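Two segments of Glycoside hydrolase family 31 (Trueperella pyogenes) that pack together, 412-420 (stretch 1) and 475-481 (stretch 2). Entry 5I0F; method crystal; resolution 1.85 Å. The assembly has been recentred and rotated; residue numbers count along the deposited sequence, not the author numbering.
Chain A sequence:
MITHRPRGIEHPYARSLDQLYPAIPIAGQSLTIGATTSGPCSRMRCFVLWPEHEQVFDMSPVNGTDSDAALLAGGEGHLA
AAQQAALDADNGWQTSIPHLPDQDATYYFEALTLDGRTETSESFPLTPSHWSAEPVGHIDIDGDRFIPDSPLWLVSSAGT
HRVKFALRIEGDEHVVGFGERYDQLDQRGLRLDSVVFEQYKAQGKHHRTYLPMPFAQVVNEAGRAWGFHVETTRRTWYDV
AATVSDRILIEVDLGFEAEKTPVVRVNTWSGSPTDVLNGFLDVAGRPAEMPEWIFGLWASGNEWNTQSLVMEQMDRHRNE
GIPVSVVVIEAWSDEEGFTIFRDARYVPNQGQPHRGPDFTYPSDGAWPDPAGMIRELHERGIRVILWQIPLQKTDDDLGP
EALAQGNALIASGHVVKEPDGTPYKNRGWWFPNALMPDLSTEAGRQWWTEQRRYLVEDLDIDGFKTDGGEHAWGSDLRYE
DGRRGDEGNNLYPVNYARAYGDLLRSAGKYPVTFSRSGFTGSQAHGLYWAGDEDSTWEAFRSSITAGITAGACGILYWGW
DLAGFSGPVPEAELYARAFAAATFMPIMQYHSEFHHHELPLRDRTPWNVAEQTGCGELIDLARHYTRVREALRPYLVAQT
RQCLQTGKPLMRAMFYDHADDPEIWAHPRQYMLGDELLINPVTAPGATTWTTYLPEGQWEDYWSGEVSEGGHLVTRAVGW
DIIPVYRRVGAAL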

# COMPACT_ATOMS: atom_id res chain seq x y z
N SER A 412 4.84 -27.36 -7.41
CA SER A 412 4.17 -26.83 -8.60
C SER A 412 5.04 -25.91 -9.47
O SER A 412 4.72 -25.66 -10.64
N GLY A 413 6.12 -25.37 -8.90
CA GLY A 413 6.92 -24.37 -9.59
C GLY A 413 6.41 -22.94 -9.43
O GLY A 413 7.16 -22.01 -9.66
N HIS A 414 5.17 -22.75 -8.98
CA HIS A 414 4.55 -21.45 -8.93
C HIS A 414 4.92 -20.69 -7.65
O HIS A 414 4.03 -20.21 -6.93
N VAL A 415 6.23 -20.51 -7.42
CA VAL A 415 6.73 -19.73 -6.28
C VAL A 415 7.72 -18.70 -6.78
O VAL A 415 8.49 -18.99 -7.70
N VAL A 416 7.70 -17.50 -6.21
CA VAL A 416 8.78 -16.53 -6.50
C VAL A 416 10.14 -17.17 -6.13
O VAL A 416 10.26 -17.81 -5.08
N LYS A 417 11.14 -17.02 -6.99
CA LYS A 417 12.45 -17.66 -6.78
C LYS A 417 13.59 -16.69 -6.54
O LYS A 417 13.58 -15.59 -7.04
N GLU A 418 14.57 -17.12 -5.76
CA GLU A 418 15.86 -16.43 -5.67
C GLU A 418 16.63 -16.65 -7.00
O GLU A 418 16.30 -17.58 -7.79
N PRO A 419 17.67 -15.83 -7.27
CA PRO A 419 18.44 -16.04 -8.52
C PRO A 419 18.97 -17.46 -8.73
O PRO A 419 18.99 -17.91 -9.86
N ASP A 420 19.30 -18.20 -7.66
CA ASP A 420 19.73 -19.62 -7.79
C ASP A 420 18.63 -20.67 -8.02
O ASP A 420 18.92 -21.86 -8.04
N SER A 475 16.24 -7.33 -6.32
CA SER A 475 16.19 -6.94 -7.71
C SER A 475 16.34 -8.14 -8.67
O SER A 475 15.90 -8.06 -9.82
N ASP A 476 16.94 -9.23 -8.19
CA ASP A 476 17.28 -10.40 -9.02
C ASP A 476 16.38 -11.61 -8.77
O ASP A 476 16.66 -12.70 -9.27
N LEU A 477 15.28 -11.42 -8.04
CA LEU A 477 14.27 -12.46 -7.92
C LEU A 477 13.76 -12.84 -9.32
O LEU A 477 13.89 -12.05 -10.24
N ARG A 478 13.22 -14.05 -9.47
CA ARG A 478 12.77 -14.57 -10.75
C ARG A 478 11.29 -14.91 -10.70
O ARG A 478 10.82 -15.62 -9.79
N TYR A 479 10.57 -14.46 -11.72
CA TYR A 479 9.15 -14.72 -11.88
C TYR A 479 8.93 -15.54 -13.15
O TYR A 479 9.69 -15.43 -14.12
N GLU A 480 7.87 -16.34 -13.15
CA GLU A 480 7.54 -17.18 -14.29
C GLU A 480 7.12 -16.39 -15.52
O GLU A 480 7.17 -16.92 -16.61
N ASP A 481 6.70 -15.14 -15.35
CA ASP A 481 6.42 -14.28 -16.51
C ASP A 481 7.68 -13.77 -17.23
O ASP A 481 7.56 -13.06 -18.22

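This is a mostly polar contact between two irregular segments, joined by a single antiparallel bridge and flanked by side-chain hydrogen bonds, with a small apolar patch. The bridge pairs Lys417 with Arg478: Lys417 N donates to Arg478 O (3.1 Å, 168°) and Arg478 N to Lys417 O (2.9 Å, 160°), and Lys417 CB lies 4.2 Å from Arg478 CB. From there the side chains diverge. Lys417 (chi1 m, the rest t) leads its end away, whereas Arg478 (m, t, t, chi4 -76°) extends along stretch 1 until NE donates to Pro419 O at 2.8 Å and 174°; the nearly linear angle places the carbonyl at the guanidinium edge.

Toward the start of stretch 1, Glu480 alone directs its CA-to-CB bond toward the partner. Its m, t, -61° conformation carries OE1 to His414 ND1, which donates at 2.7 Å and 178°, with OE1 near the imidazole plane. His414 is m, and its CB points away overall, so the ring makes the return. One water donates to both Glu480 OE2 (2.6 Å) and Ser412 O (2.8 Å), tying the same carboxylate to the backbone.

The apolar patch centres on buried Val416 (t): CG2 lies 3.7 Å from Tyr479 CE2, and CG1, over one face of that ring, lies 4.0 Å from Leu477 CD1. Tyr479 is m and Leu477 m, t.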

# COMPACT_ATOMS: atom_id res chain seq x y z
CB SER A 412 2.90 -26.06 -8.21
OG SER A 412 3.23 -24.78 -7.67
CB HIS A 414 3.01 -21.57 -9.08
CG HIS A 414 2.58 -22.29 -10.32
ND1 HIS A 414 3.02 -21.94 -11.58
CD2 HIS A 414 1.72 -23.33 -10.50
CE1 HIS A 414 2.46 -22.73 -12.48
NE2 HIS A 414 1.66 -23.57 -11.85
CB VAL A 415 7.48 -20.58 -5.20
CG1 VAL A 415 6.49 -21.34 -4.36
CG2 VAL A 415 8.52 -21.53 -5.83
CB VAL A 416 8.58 -15.19 -5.78
CG1 VAL A 416 9.68 -14.20 -6.14
CG2 VAL A 416 7.21 -14.60 -6.15
CB LYS A 417 12.75 -18.57 -7.98
CG LYS A 417 11.85 -19.78 -7.94
CD LYS A 417 11.90 -20.63 -9.19
CE LYS A 417 10.76 -21.63 -9.14
NZ LYS A 417 11.09 -22.81 -9.95
CB GLU A 418 16.71 -16.93 -4.46
CG GLU A 418 16.05 -17.07 -3.08
CD GLU A 418 15.96 -15.81 -2.19
OE1 GLU A 418 16.38 -14.71 -2.60
OE2 GLU A 418 15.43 -15.96 -1.02
CB PRO A 419 19.57 -15.00 -8.45
CG PRO A 419 19.48 -14.37 -7.11
CD PRO A 419 18.11 -14.62 -6.56
CB ASP A 420 20.59 -20.05 -6.59
CG ASP A 420 19.79 -20.22 -5.29
OD1 ASP A 420 18.56 -19.95 -5.24
OD2 ASP A 420 20.43 -20.62 -4.30
CB SER A 475 17.29 -5.89 -7.99
OG SER A 475 18.56 -6.52 -7.97
CB ASP A 476 18.76 -10.78 -8.87
CG ASP A 476 19.25 -10.76 -7.41
OD1 ASP A 476 18.47 -10.41 -6.45
OD2 ASP A 476 20.46 -11.06 -7.23
CB LEU A 477 13.12 -12.01 -7.01
CG LEU A 477 13.44 -11.61 -5.56
CD1 LEU A 477 12.15 -11.36 -4.79
CD2 LEU A 477 14.32 -12.62 -4.85
CB ARG A 478 13.54 -15.84 -11.12
CG ARG A 478 15.05 -15.67 -11.15
CD ARG A 478 15.72 -16.97 -11.59
NE ARG A 478 17.18 -16.84 -11.76
CZ ARG A 478 17.78 -16.26 -12.81
NH1 ARG A 478 19.11 -16.19 -12.85
NH2 ARG A 478 17.08 -15.74 -13.81
CB TYR A 479 8.38 -13.41 -11.97
CG TYR A 479 8.30 -12.62 -10.67
CD1 TYR A 479 9.33 -11.76 -10.28
CD2 TYR A 479 7.19 -12.70 -9.86
CE1 TYR A 479 9.25 -11.03 -9.08
CE2 TYR A 479 7.08 -11.97 -8.69
CZ TYR A 479 8.11 -11.13 -8.30
OH TYR A 479 7.95 -10.44 -7.11
CB GLU A 480 6.44 -18.17 -13.94
CG GLU A 480 6.93 -19.29 -13.04
CD GLU A 480 5.86 -20.31 -12.74
OE1 GLU A 480 4.83 -19.95 -12.14
OE2 GLU A 480 6.05 -21.48 -13.09
CB ASP A 481 5.49 -13.08 -16.13
CG ASP A 481 6.18 -12.03 -15.25
OD1 ASP A 481 7.31 -12.27 -14.76
OD2 ASP A 481 5.57 -10.94 -15.02
O HOH W 1 5.42 -24.04 -12.83